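Local coordinates for small nuclear ribonucleoprotein homolog (Pyrobaculum aerophilum, PDB 1M5Q) that probably binds RNA, as Sm-like proteins generally do, and assembles into a 14-subunit complex built around a toroid of beta-sheet, at residues L38-N43 and K48-F53; E73-A78 and G84-I89; D99-S104 and G112-R117; R67-R72 and R120-F125; L27-V30 and I36-A39. One frame throughout, in Å; residues are numbered along the deposited sequence.

In the fold
The contacts fall into two groups. Interactions 5 and 1 come first along the chain, have centres about 9 Å apart and share strand 36-42 in the middle of three consecutive strands of the N-terminal five-stranded Sm sheet. Interaction 4 then opens at residues 67-72 and closes only at 120-125, with interactions 2 and 3 in series between its two segments. These three have centres about 11 to 14 Å apart; helix 71-81 serves 2 and 4, helix 113-127 serves 3 and 4, and the four-stranded sheet serves 2 and 3. Separations of about 24 to 38 Å between centres of the two groups are consistent with a compact C-terminal unit added to the Sm fold.

Interaction 1: L38-N43 and K48-F53; sequences LANASN and KFNRVF
Asn-40 and Asn-50 face each other at the bend of an antiparallel hairpin, the pairing of strands 36-42 and 48-54 that belongs to the bent sheet of the Sm fold. Both chains turn a corner here, and the evidence is in the bonding. Asn-40 N donates to Asn-50 O at 2.9 Å, yet it stands 56° out of the carbonyl plane. On one flank, Leu-38 N and Val-52 O pair at 2.9 Å, and the return bond from Val-52 N also lies in the carbonyl plane. On the other, Ala-41 and Phe-49 exchange two bonds, each nearly along the C=O axis. The asparagine side chains leave the strands and then turn back toward one another. The CG of Asn-50 lies opposite its own N (chi1 174°), which carries ND2 to Asn-40 OD1 at 3.4 Å, a weak bond between amide planes 75° apart. Asn-50 OD1 is hydrogen-bonded to a glycerol and more weakly to Arg-68 of a neighbouring subunit. On the buried side, Val-52 sends the branch that lies beside its backbone N toward Ala-41, with CG2 to CB at 3.8 Å. Val-52 and Phe-53 also pair with a strand of that same neighbour, so the sheet continues across the interface, and Arg-51 extends away to a salt bridge with Glu-90 of a third subunit. At the far end of the hairpin, Asn-43 directs its amide, already bonded to Glu-47 and Tyr-23, at the edge of the Phe-49 ring, where ND2 lies 4.0 Å from CE1.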
# COMPACT_ATOMS: atom_id res chain seq x y z
N LEU H 38 5.79 24.99 -1.53
CA LEU H 38 6.15 26.10 -2.42
C LEU H 38 5.88 27.43 -1.72
O LEU H 38 4.88 27.55 -0.97
CB LEU H 38 5.33 26.12 -3.71
CG LEU H 38 5.35 24.93 -4.64
CD1 LEU H 38 4.52 25.27 -5.88
CD2 LEU H 38 6.82 24.56 -5.04
N ALA H 39 6.74 28.41 -1.99
CA ALA H 39 6.62 29.77 -1.42
C ALA H 39 6.12 30.71 -2.49
O ALA H 39 6.53 30.60 -3.68
CB ALA H 39 7.96 30.29 -0.92
N ASN H 40 5.21 31.61 -2.09
CA ASN H 40 4.64 32.61 -3.01
C ASN H 40 4.33 31.98 -4.35
O ASN H 40 4.88 32.32 -5.40
CB ASN H 40 5.65 33.75 -3.17
CG ASN H 40 5.84 34.52 -1.84
OD1 ASN H 40 4.86 34.96 -1.26
ND2 ASN H 40 7.08 34.64 -1.36
N ALA H 41 3.40 31.05 -4.28
CA ALA H 41 3.00 30.26 -5.43
C ALA H 41 1.65 30.73 -5.97
O ALA H 41 0.86 31.30 -5.26
CB ALA H 41 2.93 28.78 -5.03
N SER H 42 1.42 30.51 -7.25
CA SER H 42 0.14 30.85 -7.79
C SER H 42 -0.29 29.73 -8.74
O SER H 42 0.56 29.03 -9.32
CB SER H 42 0.23 32.20 -8.49
OG SER H 42 1.13 32.10 -9.55
N ASN H 43 -1.60 29.54 -8.88
CA ASN H 43 -2.17 28.51 -9.76
C ASN H 43 -2.54 29.17 -11.09
O ASN H 43 -2.26 30.36 -11.28
CB ASN H 43 -3.39 27.90 -9.09
CG ASN H 43 -4.39 28.96 -8.62
OD1 ASN H 43 -4.49 30.03 -9.21
ND2 ASN H 43 -5.12 28.65 -7.57
N LYS H 48 -2.80 33.56 -5.44
CA LYS H 48 -1.46 33.51 -4.89
C LYS H 48 -1.57 33.15 -3.42
O LYS H 48 -2.54 33.54 -2.75
CB LYS H 48 -0.78 34.87 -5.01
CG LYS H 48 -1.00 35.58 -6.32
CD LYS H 48 -0.30 36.95 -6.30
CE LYS H 48 -0.32 37.61 -7.69
NZ LYS H 48 0.62 38.78 -7.74
N PHE H 49 -0.58 32.40 -2.92
CA PHE H 49 -0.59 31.97 -1.53
C PHE H 49 0.84 32.05 -1.04
O PHE H 49 1.75 31.72 -1.79
CB PHE H 49 -1.09 30.53 -1.40
CG PHE H 49 -2.38 30.28 -2.08
CD1 PHE H 49 -2.41 29.99 -3.44
CD2 PHE H 49 -3.58 30.35 -1.38
CE1 PHE H 49 -3.60 29.77 -4.08
CE2 PHE H 49 -4.78 30.13 -2.01
CZ PHE H 49 -4.79 29.83 -3.38
N ASN H 50 1.03 32.48 0.20
CA ASN H 50 2.38 32.64 0.68
C ASN H 50 3.06 31.27 0.77
O ASN H 50 4.27 31.19 0.57
CB ASN H 50 2.43 33.35 2.04
CG ASN H 50 3.86 33.37 2.62
OD1 ASN H 50 4.17 32.62 3.54
ND2 ASN H 50 4.75 34.19 2.05
N ARG H 51 2.31 30.24 1.10
CA ARG H 51 2.84 28.86 1.14
C ARG H 51 1.76 27.90 0.70
O ARG H 51 0.59 28.12 0.96
CB ARG H 51 3.34 28.42 2.54
CG ARG H 51 4.69 28.99 2.93
CD ARG H 51 5.11 28.53 4.36
NE ARG H 51 4.38 29.23 5.41
CZ ARG H 51 4.34 28.82 6.68
NH1 ARG H 51 5.00 27.70 7.07
NH2 ARG H 51 3.62 29.52 7.57
N VAL H 52 2.19 26.84 0.03
CA VAL H 52 1.29 25.82 -0.46
C VAL H 52 2.00 24.52 -0.10
O VAL H 52 3.13 24.30 -0.52
CB VAL H 52 1.16 25.92 -1.99
CG1 VAL H 52 0.28 24.80 -2.54
CG2 VAL H 52 0.63 27.31 -2.33
N PHE H 53 1.32 23.68 0.69
CA PHE H 53 1.87 22.41 1.12
C PHE H 53 1.21 21.33 0.26
O PHE H 53 0.05 21.01 0.43
CB PHE H 53 1.56 22.17 2.61
CG PHE H 53 2.04 23.28 3.52
CD1 PHE H 53 1.24 24.41 3.75
CD2 PHE H 53 3.27 23.20 4.12
CE1 PHE H 53 1.70 25.42 4.57
CE2 PHE H 53 3.74 24.22 4.95
CZ PHE H 53 2.95 25.33 5.18

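Interaction 2: E73-A78 and G84-I89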
# COMPACT_ATOMS: atom_id res chain seq x y z
N GLU H 73 25.52 34.45 -25.56
CA GLU H 73 25.38 35.75 -24.92
C GLU H 73 26.37 35.81 -23.73
O GLU H 73 27.01 36.83 -23.50
CB GLU H 73 23.96 35.94 -24.44
CG GLU H 73 23.74 37.27 -23.72
CD GLU H 73 23.93 38.48 -24.65
OE1 GLU H 73 23.42 38.46 -25.80
OE2 GLU H 73 24.58 39.45 -24.23
N PHE H 74 26.50 34.71 -22.98
CA PHE H 74 27.46 34.69 -21.89
C PHE H 74 28.88 35.02 -22.41
O PHE H 74 29.64 35.73 -21.76
CB PHE H 74 27.51 33.29 -21.20
CG PHE H 74 28.50 33.21 -20.01
CD1 PHE H 74 28.09 33.54 -18.74
CD2 PHE H 74 29.82 32.82 -20.20
CE1 PHE H 74 28.97 33.49 -17.63
CE2 PHE H 74 30.72 32.76 -19.10
CZ PHE H 74 30.28 33.10 -17.81
N ALA H 75 29.24 34.42 -23.53
CA ALA H 75 30.56 34.63 -24.10
C ALA H 75 30.70 36.13 -24.48
O ALA H 75 31.72 36.77 -24.18
CB ALA H 75 30.73 33.74 -25.30
N LYS H 76 29.66 36.67 -25.10
CA LYS H 76 29.66 38.07 -25.46
C LYS H 76 29.95 38.94 -24.24
O LYS H 76 30.83 39.79 -24.25
CB LYS H 76 28.30 38.44 -26.07
CG LYS H 76 28.17 39.90 -26.55
CD LYS H 76 26.82 40.13 -27.25
CE LYS H 76 26.68 41.57 -27.75
NZ LYS H 76 25.39 41.75 -28.49
N GLN H 77 29.22 38.72 -23.17
CA GLN H 77 29.43 39.54 -21.99
C GLN H 77 30.76 39.23 -21.30
O GLN H 77 31.40 40.11 -20.71
CB GLN H 77 28.24 39.36 -21.04
CG GLN H 77 26.96 40.00 -21.57
CD GLN H 77 25.86 40.06 -20.52
OE1 GLN H 77 26.14 40.10 -19.31
NE2 GLN H 77 24.60 40.11 -20.97
N ALA H 78 31.20 37.98 -21.38
CA ALA H 78 32.48 37.68 -20.75
C ALA H 78 33.64 38.39 -21.51
O ALA H 78 34.68 38.65 -20.94
CB ALA H 78 32.72 36.20 -20.72
N GLY H 84 39.79 39.50 -25.21
CA GLY H 84 40.61 38.56 -25.93
C GLY H 84 40.87 37.20 -25.28
O GLY H 84 41.65 36.42 -25.85
N MSE H 85 40.25 36.88 -24.14
CA MSE H 85 40.51 35.58 -23.52
C MSE H 85 39.35 34.58 -23.64
O MSE H 85 39.45 33.43 -23.16
CB MSE H 85 40.80 35.76 -22.02
CG MSE H 85 41.94 36.64 -21.63
SE MSE H 85 41.79 37.04 -19.76
CE MSE H 85 41.93 35.26 -18.90
N VAL H 86 38.28 35.01 -24.31
CA VAL H 86 37.08 34.21 -24.43
C VAL H 86 36.85 33.49 -25.76
O VAL H 86 37.00 34.09 -26.83
CB VAL H 86 35.88 35.09 -24.11
CG1 VAL H 86 34.61 34.29 -24.21
CG2 VAL H 86 36.05 35.74 -22.69
N LYS H 87 36.51 32.21 -25.71
CA LYS H 87 36.23 31.46 -26.94
C LYS H 87 34.90 30.70 -26.75
O LYS H 87 34.73 29.96 -25.79
CB LYS H 87 37.33 30.43 -27.23
CG LYS H 87 38.73 30.97 -27.48
CD LYS H 87 39.67 29.87 -27.95
CE LYS H 87 38.95 28.83 -28.83
NZ LYS H 87 38.28 29.37 -30.08
N TYR H 88 33.95 30.88 -27.65
CA TYR H 88 32.71 30.16 -27.52
C TYR H 88 33.00 28.90 -28.36
O TYR H 88 33.57 29.00 -29.43
CB TYR H 88 31.52 30.93 -28.12
CG TYR H 88 30.30 30.05 -28.27
CD1 TYR H 88 29.59 29.60 -27.15
CD2 TYR H 88 29.89 29.62 -29.54
CE1 TYR H 88 28.48 28.72 -27.28
CE2 TYR H 88 28.79 28.75 -29.68
CZ TYR H 88 28.10 28.30 -28.56
OH TYR H 88 27.02 27.44 -28.71
N ILE H 89 32.64 27.74 -27.84
CA ILE H 89 32.88 26.50 -28.54
C ILE H 89 31.57 25.80 -28.84
O ILE H 89 30.99 25.10 -27.98
CB ILE H 89 33.79 25.59 -27.72
CG1 ILE H 89 35.15 26.28 -27.58
CG2 ILE H 89 33.94 24.22 -28.40
CD1 ILE H 89 36.14 25.44 -26.98
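Ala-78, which packs on Val-86, donates its N to Phe-74 O at 2.8 Å, an ordinary helical bond and the shortest polar one within the two segments. No hydrogen bond crosses between them; four residues make the contact by van der Waals packing, the valine methyls touching alanine CB and backbone O atoms. Val-86 does most of the work, with one methyl on each of two alanines a helical turn apart. Its CG1, set opposite the backbone N (chi1 -180°), comes within 4.1 Å of Ala-75 CB. The other methyl, CG2, lies 3.9 Å from Ala-78 CB and 3.7 Å from Ala-78 O. This is a helix lying along the edge strand of the C-terminal four-stranded sheet: helix 73-78 and strand 86-89 run antiparallel at 172°, with axes 8.3 Å apart at closest approach. Small alanines on the facing side are consistent with so near a seat. Val-95, on the adjacent strand, touches Ala-75, Val-86 and Tyr-88 alike, so the alanine-valine seam continues inward under the helix. Tyr-88 contributes its CB alone, 4.1 Å from Ala-75 CB; its hydroxyl is taken by Asn-93. On the helix flank, Gln-77 NE2 makes a weak bond to Glu-73 OE2, while Gln-77 OE1 accepts from Arg-128.

Interaction 3: D99-S104 and G112-R117. With ACY (acetic acid), chain B.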
# COMPACT_ATOMS: atom_id res chain seq x y z
N ASP H 99 43.10 29.74 -20.31
CA ASP H 99 43.29 28.31 -20.50
C ASP H 99 43.05 27.44 -19.28
O ASP H 99 43.40 26.25 -19.28
CB ASP H 99 44.69 28.05 -21.10
CG ASP H 99 45.80 28.13 -20.08
OD1 ASP H 99 45.74 29.02 -19.19
OD2 ASP H 99 46.75 27.30 -20.17
N LYS H 100 42.46 28.01 -18.24
CA LYS H 100 42.14 27.23 -17.05
C LYS H 100 40.71 27.45 -16.54
O LYS H 100 40.39 27.00 -15.46
CB LYS H 100 43.12 27.53 -15.93
CG LYS H 100 44.56 27.19 -16.27
CD LYS H 100 45.44 27.22 -15.03
CE LYS H 100 45.26 25.95 -14.17
NZ LYS H 100 45.88 24.72 -14.77
N VAL H 101 39.85 28.14 -17.29
CA VAL H 101 38.48 28.34 -16.82
C VAL H 101 37.55 27.89 -17.95
O VAL H 101 37.77 28.19 -19.12
CB VAL H 101 38.22 29.84 -16.39
CG1 VAL H 101 36.71 30.08 -16.07
CG2 VAL H 101 39.02 30.14 -15.16
N ARG H 102 36.53 27.13 -17.59
CA ARG H 102 35.59 26.56 -18.57
C ARG H 102 34.21 26.73 -17.99
O ARG H 102 34.01 26.49 -16.84
CB ARG H 102 35.94 25.07 -18.77
CG ARG H 102 34.93 24.26 -19.56
CD ARG H 102 35.43 22.81 -19.68
NE ARG H 102 34.58 22.07 -20.60
CZ ARG H 102 33.41 21.53 -20.25
NH1 ARG H 102 32.93 21.63 -19.00
NH2 ARG H 102 32.70 20.87 -21.18
N VAL H 103 33.26 27.16 -18.80
CA VAL H 103 31.89 27.39 -18.35
C VAL H 103 30.88 26.67 -19.28
O VAL H 103 30.89 26.88 -20.49
CB VAL H 103 31.50 28.92 -18.40
CG1 VAL H 103 30.19 29.10 -17.68
CG2 VAL H 103 32.61 29.84 -17.77
N SER H 104 30.02 25.84 -18.70
CA SER H 104 29.00 25.09 -19.42
C SER H 104 27.69 25.71 -18.94
O SER H 104 27.72 26.58 -18.06
CB SER H 104 29.05 23.61 -19.02
OG SER H 104 28.55 23.46 -17.68
N GLY H 112 40.53 30.42 -8.89
CA GLY H 112 41.22 31.68 -9.11
C GLY H 112 40.35 32.86 -9.46
O GLY H 112 39.14 32.73 -9.63
N PRO H 113 40.97 34.03 -9.61
CA PRO H 113 40.24 35.27 -9.92
C PRO H 113 39.37 35.27 -11.18
O PRO H 113 38.27 35.86 -11.22
CB PRO H 113 41.36 36.32 -9.96
CG PRO H 113 42.45 35.73 -9.01
CD PRO H 113 42.41 34.27 -9.34
N VAL H 114 39.86 34.62 -12.23
CA VAL H 114 39.10 34.56 -13.45
C VAL H 114 37.85 33.70 -13.22
O VAL H 114 36.75 34.10 -13.54
CB VAL H 114 39.95 33.98 -14.57
CG1 VAL H 114 39.06 33.82 -15.87
CG2 VAL H 114 41.13 34.94 -14.84
N ALA H 115 38.05 32.54 -12.61
CA ALA H 115 36.99 31.59 -12.30
C ALA H 115 35.95 32.24 -11.37
O ALA H 115 34.72 32.14 -11.64
CB ALA H 115 37.59 30.34 -11.65
N GLU H 116 36.42 32.90 -10.31
CA GLU H 116 35.53 33.58 -9.35
C GLU H 116 34.72 34.65 -10.09
O GLU H 116 33.51 34.78 -9.88
CB GLU H 116 36.30 34.24 -8.21
CG GLU H 116 36.82 33.28 -7.14
CD GLU H 116 35.81 32.20 -6.78
OE1 GLU H 116 34.65 32.53 -6.42
OE2 GLU H 116 36.18 31.00 -6.87
N ARG H 117 35.37 35.41 -10.97
CA ARG H 117 34.63 36.44 -11.71
C ARG H 117 33.58 35.85 -12.68
O ARG H 117 32.47 36.38 -12.83
CB ARG H 117 35.60 37.34 -12.49
CG ARG H 117 34.91 38.46 -13.29
CD ARG H 117 34.12 39.33 -12.31
NE ARG H 117 33.83 40.62 -12.90
CZ ARG H 117 32.66 40.94 -13.44
NH1 ARG H 117 31.66 40.05 -13.48
NH2 ARG H 117 32.49 42.16 -13.94
C ACY B . 34.65 21.85 -23.92
O ACY B . 33.42 21.36 -23.85
OXT ACY B . 35.67 21.56 -23.13
CH3 ACY B . 34.83 22.82 -25.04
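Val-101 and Ala-115 bring their backbones closest, 5.8 Å between CA atoms, where strand 101-104 passes the first turn of helix 113-127, for which Gly-112 is the N-cap. The contact is narrow and apolar. Val-101 CG2 wedges into that turn, 3.7 Å from Val-114 CG1 and 3.8 Å from Ala-115 CB. It also sits 3.6 Å from Ala-115 N. The torsion that sets Val-101 CG1 opposite its backbone N (chi1 173°) leaves CG2 to make this approach. Val-114 goes on to touch Ile-97 and Phe-82, tying the helix start to the C-terminal sheet. Arg-102, the next residue, runs out extended from CG to NE, takes no part in the packing on the helix, and binds an acetate edge-on with two bonds. NE reaches OXT at 2.8 Å and nearly straight (169°), while NH2 reaches O at 2.8 Å. NH2 also donates to Ile-81 O of a neighbouring subunit, and the acetate is further held by Thr-92. A methionine at Arg-102 would probably cost the acetate both arginine donors, leaving Thr-92 to hold it, and leave the neighbour's Ile-81 carbonyl without this bond. Arg-102 of another subunit pairs with Glu-123 of this chain; the acetate is therefore consistent with a carboxylate mimic at an intersubunit ion-pair site.

Interaction 4: R67-R72 and R120-F125; sequences RRIDMR and RLFEEF
Ile-69 CD1 rests on the face of the Phe-122 ring, 3.4 Å from its centroid and only 5° off the normal, a well-centred CH-pi contact. The evidence for centring is that all six ring carbons lie at nearly equal distances from this one methyl. The same CD1 touches Phe-125 CB at 3.6 Å and Phe-122 O at 3.6 Å. Thus the tip of the isoleucine is set between side chains one helical turn apart. Its other branch, CG2, stands 4.0 Å from Phe-125 CD2, obliquely to that ring. The arrangement depends on Phe-122 holding its CG opposite the backbone N (chi1 -164°), which swings the ring round toward residues 67-72. In the next shell, Val-103 of the same chain and Glu-91 of a neighbouring subunit pack on Phe-122, while Phe-125 leans on Glu-73 and Gln-77 and makes a cation-pi contact with Arg-128. Directly after Ile-69, Asp-70 is the N-cap of helix 71-81, its OD1 taking a weak bond from Arg-72 N at 3.1 Å. The contact therefore joins the entry of helix 71-81 to the side of helix 113-127, loop-on-helix packing within the C-terminal alpha+beta unit, whose four-stranded sheet is antiparallel.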
# COMPACT_ATOMS: atom_id res chain seq x y z
N ARG H 67 14.88 28.88 -17.90
CA ARG H 67 15.55 28.43 -19.10
C ARG H 67 17.04 28.45 -18.76
O ARG H 67 17.43 29.18 -17.88
CB ARG H 67 15.29 29.42 -20.24
CG ARG H 67 15.24 28.77 -21.59
CD ARG H 67 15.23 29.81 -22.68
NE ARG H 67 14.15 30.78 -22.48
CZ ARG H 67 14.00 31.86 -23.24
NH1 ARG H 67 14.86 32.10 -24.23
NH2 ARG H 67 12.99 32.70 -23.00
N ARG H 68 17.85 27.66 -19.46
CA ARG H 68 19.29 27.65 -19.23
C ARG H 68 19.92 28.92 -19.88
O ARG H 68 19.37 29.48 -20.80
CB ARG H 68 19.95 26.42 -19.88
CG ARG H 68 19.75 25.06 -19.16
CD ARG H 68 20.15 25.11 -17.69
NE ARG H 68 20.11 23.79 -17.06
CZ ARG H 68 20.52 23.54 -15.81
NH1 ARG H 68 21.02 24.52 -15.04
NH2 ARG H 68 20.51 22.29 -15.35
N ILE H 69 21.07 29.34 -19.37
CA ILE H 69 21.79 30.50 -19.90
C ILE H 69 22.20 30.36 -21.38
O ILE H 69 22.76 29.33 -21.79
CB ILE H 69 23.08 30.73 -19.05
CG1 ILE H 69 22.68 31.32 -17.68
CG2 ILE H 69 24.04 31.69 -19.75
CD1 ILE H 69 23.82 31.29 -16.64
N ASP H 70 21.94 31.41 -22.16
CA ASP H 70 22.36 31.48 -23.56
C ASP H 70 23.91 31.62 -23.49
O ASP H 70 24.44 32.68 -23.10
CB ASP H 70 21.76 32.73 -24.22
CG ASP H 70 22.21 32.91 -25.69
OD1 ASP H 70 23.16 32.23 -26.15
OD2 ASP H 70 21.60 33.74 -26.39
N MSE H 71 24.64 30.58 -23.87
CA MSE H 71 26.08 30.63 -23.74
C MSE H 71 26.78 31.60 -24.69
O MSE H 71 27.84 32.11 -24.36
CB MSE H 71 26.70 29.23 -23.88
CG MSE H 71 26.23 28.29 -22.79
SE MSE H 71 26.44 29.04 -21.02
CE MSE H 71 28.32 28.77 -20.87
N ARG H 72 26.19 31.83 -25.86
CA ARG H 72 26.76 32.78 -26.82
C ARG H 72 26.64 34.15 -26.20
O ARG H 72 27.56 34.94 -26.29
CB ARG H 72 26.02 32.74 -28.17
CG ARG H 72 26.43 31.58 -29.06
CD ARG H 72 25.96 31.81 -30.50
NE ARG H 72 25.10 30.72 -30.96
CZ ARG H 72 25.54 29.67 -31.64
NH1 ARG H 72 26.83 29.59 -31.94
NH2 ARG H 72 24.71 28.69 -31.97
N ARG H 120 30.50 35.00 -10.88
CA ARG H 120 29.62 36.14 -10.64
C ARG H 120 28.88 36.54 -11.91
O ARG H 120 27.72 36.94 -11.83
CB ARG H 120 30.37 37.35 -10.08
CG ARG H 120 30.51 37.36 -8.60
CD ARG H 120 31.62 36.48 -8.17
NE ARG H 120 32.02 36.63 -6.76
CZ ARG H 120 32.82 35.75 -6.17
NH1 ARG H 120 33.26 34.71 -6.90
NH2 ARG H 120 33.18 35.89 -4.89
N LEU H 121 29.50 36.44 -13.08
CA LEU H 121 28.75 36.82 -14.31
C LEU H 121 27.60 35.81 -14.53
O LEU H 121 26.49 36.17 -14.91
CB LEU H 121 29.64 36.73 -15.53
CG LEU H 121 29.54 37.71 -16.70
CD1 LEU H 121 29.87 36.95 -17.98
CD2 LEU H 121 28.22 38.43 -16.77
N PHE H 122 27.92 34.54 -14.30
CA PHE H 122 26.97 33.43 -14.44
C PHE H 122 25.75 33.70 -13.57
O PHE H 122 24.59 33.63 -14.03
CB PHE H 122 27.65 32.11 -14.00
CG PHE H 122 26.90 30.87 -14.45
CD1 PHE H 122 27.29 30.20 -15.60
CD2 PHE H 122 25.85 30.37 -13.70
CE1 PHE H 122 26.65 29.01 -15.99
CE2 PHE H 122 25.20 29.20 -14.08
CZ PHE H 122 25.60 28.51 -15.22
N GLU H 123 26.01 34.04 -12.31
CA GLU H 123 24.95 34.35 -11.35
C GLU H 123 24.18 35.59 -11.75
O GLU H 123 22.99 35.70 -11.48
CB GLU H 123 25.52 34.50 -9.94
CG GLU H 123 25.95 33.17 -9.36
CD GLU H 123 27.10 33.34 -8.37
OE1 GLU H 123 27.26 34.46 -7.81
OE2 GLU H 123 27.84 32.35 -8.14
N GLU H 124 24.83 36.52 -12.43
CA GLU H 124 24.10 37.71 -12.84
C GLU H 124 23.04 37.30 -13.89
O GLU H 124 21.90 37.81 -13.87
CB GLU H 124 25.08 38.76 -13.36
CG GLU H 124 24.72 40.15 -12.94
CD GLU H 124 24.30 40.27 -11.48
OE1 GLU H 124 25.10 39.94 -10.56
OE2 GLU H 124 23.15 40.70 -11.25
N PHE H 125 23.39 36.36 -14.77
CA PHE H 125 22.39 35.86 -15.73
C PHE H 125 21.27 35.13 -14.97
O PHE H 125 20.09 35.33 -15.28
CB PHE H 125 22.99 34.84 -16.73
CG PHE H 125 23.73 35.45 -17.87
CD1 PHE H 125 25.01 35.94 -17.71
CD2 PHE H 125 23.14 35.54 -19.14
CE1 PHE H 125 25.71 36.52 -18.81
CE2 PHE H 125 23.83 36.10 -20.23
CZ PHE H 125 25.12 36.59 -20.05

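Interaction 5: L27-V30 and I36-A39. With CD (cadmium ion), chain C.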
# COMPACT_ATOMS: atom_id res chain seq x y z
N LEU H 27 10.60 26.80 -4.76
CA LEU H 27 10.70 25.54 -4.04
C LEU H 27 11.25 25.86 -2.66
O LEU H 27 12.42 26.24 -2.49
CB LEU H 27 11.65 24.58 -4.78
CG LEU H 27 11.86 23.27 -4.04
CD1 LEU H 27 10.50 22.57 -3.98
CD2 LEU H 27 12.88 22.39 -4.78
N HIS H 28 10.40 25.68 -1.68
CA HIS H 28 10.68 25.96 -0.28
C HIS H 28 11.15 24.74 0.57
O HIS H 28 12.00 24.89 1.44
CB HIS H 28 9.40 26.53 0.32
CG HIS H 28 9.57 27.10 1.68
ND1 HIS H 28 10.28 28.25 1.92
CD2 HIS H 28 9.13 26.67 2.88
CE1 HIS H 28 10.29 28.51 3.21
NE2 HIS H 28 9.59 27.57 3.82
N ALA H 29 10.57 23.57 0.36
CA ALA H 29 10.96 22.38 1.13
C ALA H 29 10.61 21.13 0.38
O ALA H 29 9.59 21.09 -0.34
CB ALA H 29 10.26 22.35 2.51
N VAL H 30 11.41 20.08 0.54
CA VAL H 30 11.08 18.83 -0.13
C VAL H 30 11.46 17.77 0.88
O VAL H 30 12.52 17.89 1.48
CB VAL H 30 11.94 18.58 -1.36
CG1 VAL H 30 11.53 17.27 -2.04
CG2 VAL H 30 11.80 19.72 -2.36
N ILE H 36 5.94 18.45 -1.10
CA ILE H 36 6.62 19.67 -1.53
C ILE H 36 5.97 20.88 -0.90
O ILE H 36 4.75 20.91 -0.82
CB ILE H 36 6.42 19.90 -3.05
CG1 ILE H 36 6.99 18.70 -3.86
CG2 ILE H 36 7.03 21.30 -3.46
CD1 ILE H 36 8.46 18.65 -3.78
N VAL H 37 6.77 21.85 -0.43
CA VAL H 37 6.20 23.11 0.04
C VAL H 37 6.70 24.18 -0.97
O VAL H 37 7.90 24.19 -1.31
CB VAL H 37 6.68 23.53 1.46
CG1 VAL H 37 5.99 24.91 1.86
CG2 VAL H 37 6.31 22.44 2.48
N LEU H 38 5.79 24.99 -1.53
CA LEU H 38 6.15 26.10 -2.42
C LEU H 38 5.88 27.43 -1.72
O LEU H 38 4.88 27.55 -0.97
CB LEU H 38 5.33 26.12 -3.71
CG LEU H 38 5.35 24.93 -4.64
CD1 LEU H 38 4.52 25.27 -5.88
CD2 LEU H 38 6.82 24.56 -5.04
N ALA H 39 6.74 28.41 -1.99
CA ALA H 39 6.62 29.77 -1.42
C ALA H 39 6.12 30.71 -2.49
O ALA H 39 6.53 30.60 -3.68
CB ALA H 39 7.96 30.29 -0.92
CD CD C . 9.31 27.01 6.13
O HOH W 1 7.08 25.95 5.71
O HOH W 2 11.49 28.34 6.41
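Val-37 O receives two backbone donors, His-28 N at 2.9 Å and Ala-29 N at 3.2 Å, both reaching it from the same face of its carbonyl plane. Two successive residues opposite one define a classic beta bulge, in the hairpin of strands 22-30 and 36-42 of the Sm sheet. The bulge is closed by Val-37 N, which donates to Ala-29 O at 2.9 Å and nearly straight (170°), although the donor is tilted from the carbonyl plane; regular pairing continues at Val-30 and Ile-36. The bulge also carries the metal site. With His-28 CG opposite its backbone N (chi1 -170°), NE2 is placed 2.4 Å from a cadmium ion that also takes two waters and one further ligand. ND1, on the other side of the imidazole, is bonded to a glycerol, and Glu-79 of a neighbouring subunit packs on this residue. Val-37 runs side by side with the histidine, CG1 3.7 Å from CD2, and also meets Ala-29 CB. On the other face of the sheet the packing is aliphatic. Ile-36 CD1 sits 3.8 Å from both Val-30 CG1 and Val-30 CG2. The other branch of the isoleucine brings Ile-36 CG2 to 3.7 Å from Leu-27 CD1. A glycine at Ile-36 would probably open a gap between Leu-27 and Val-30, leaving both side chains without this partner. The chemistry is thus divided: leucine, isoleucine and valine pack together, while His-28 supplies one nitrogen to a cadmium completed by waters and a further ligand, and the two bonds to Val-37 O are consistent with a well-defined backbone there.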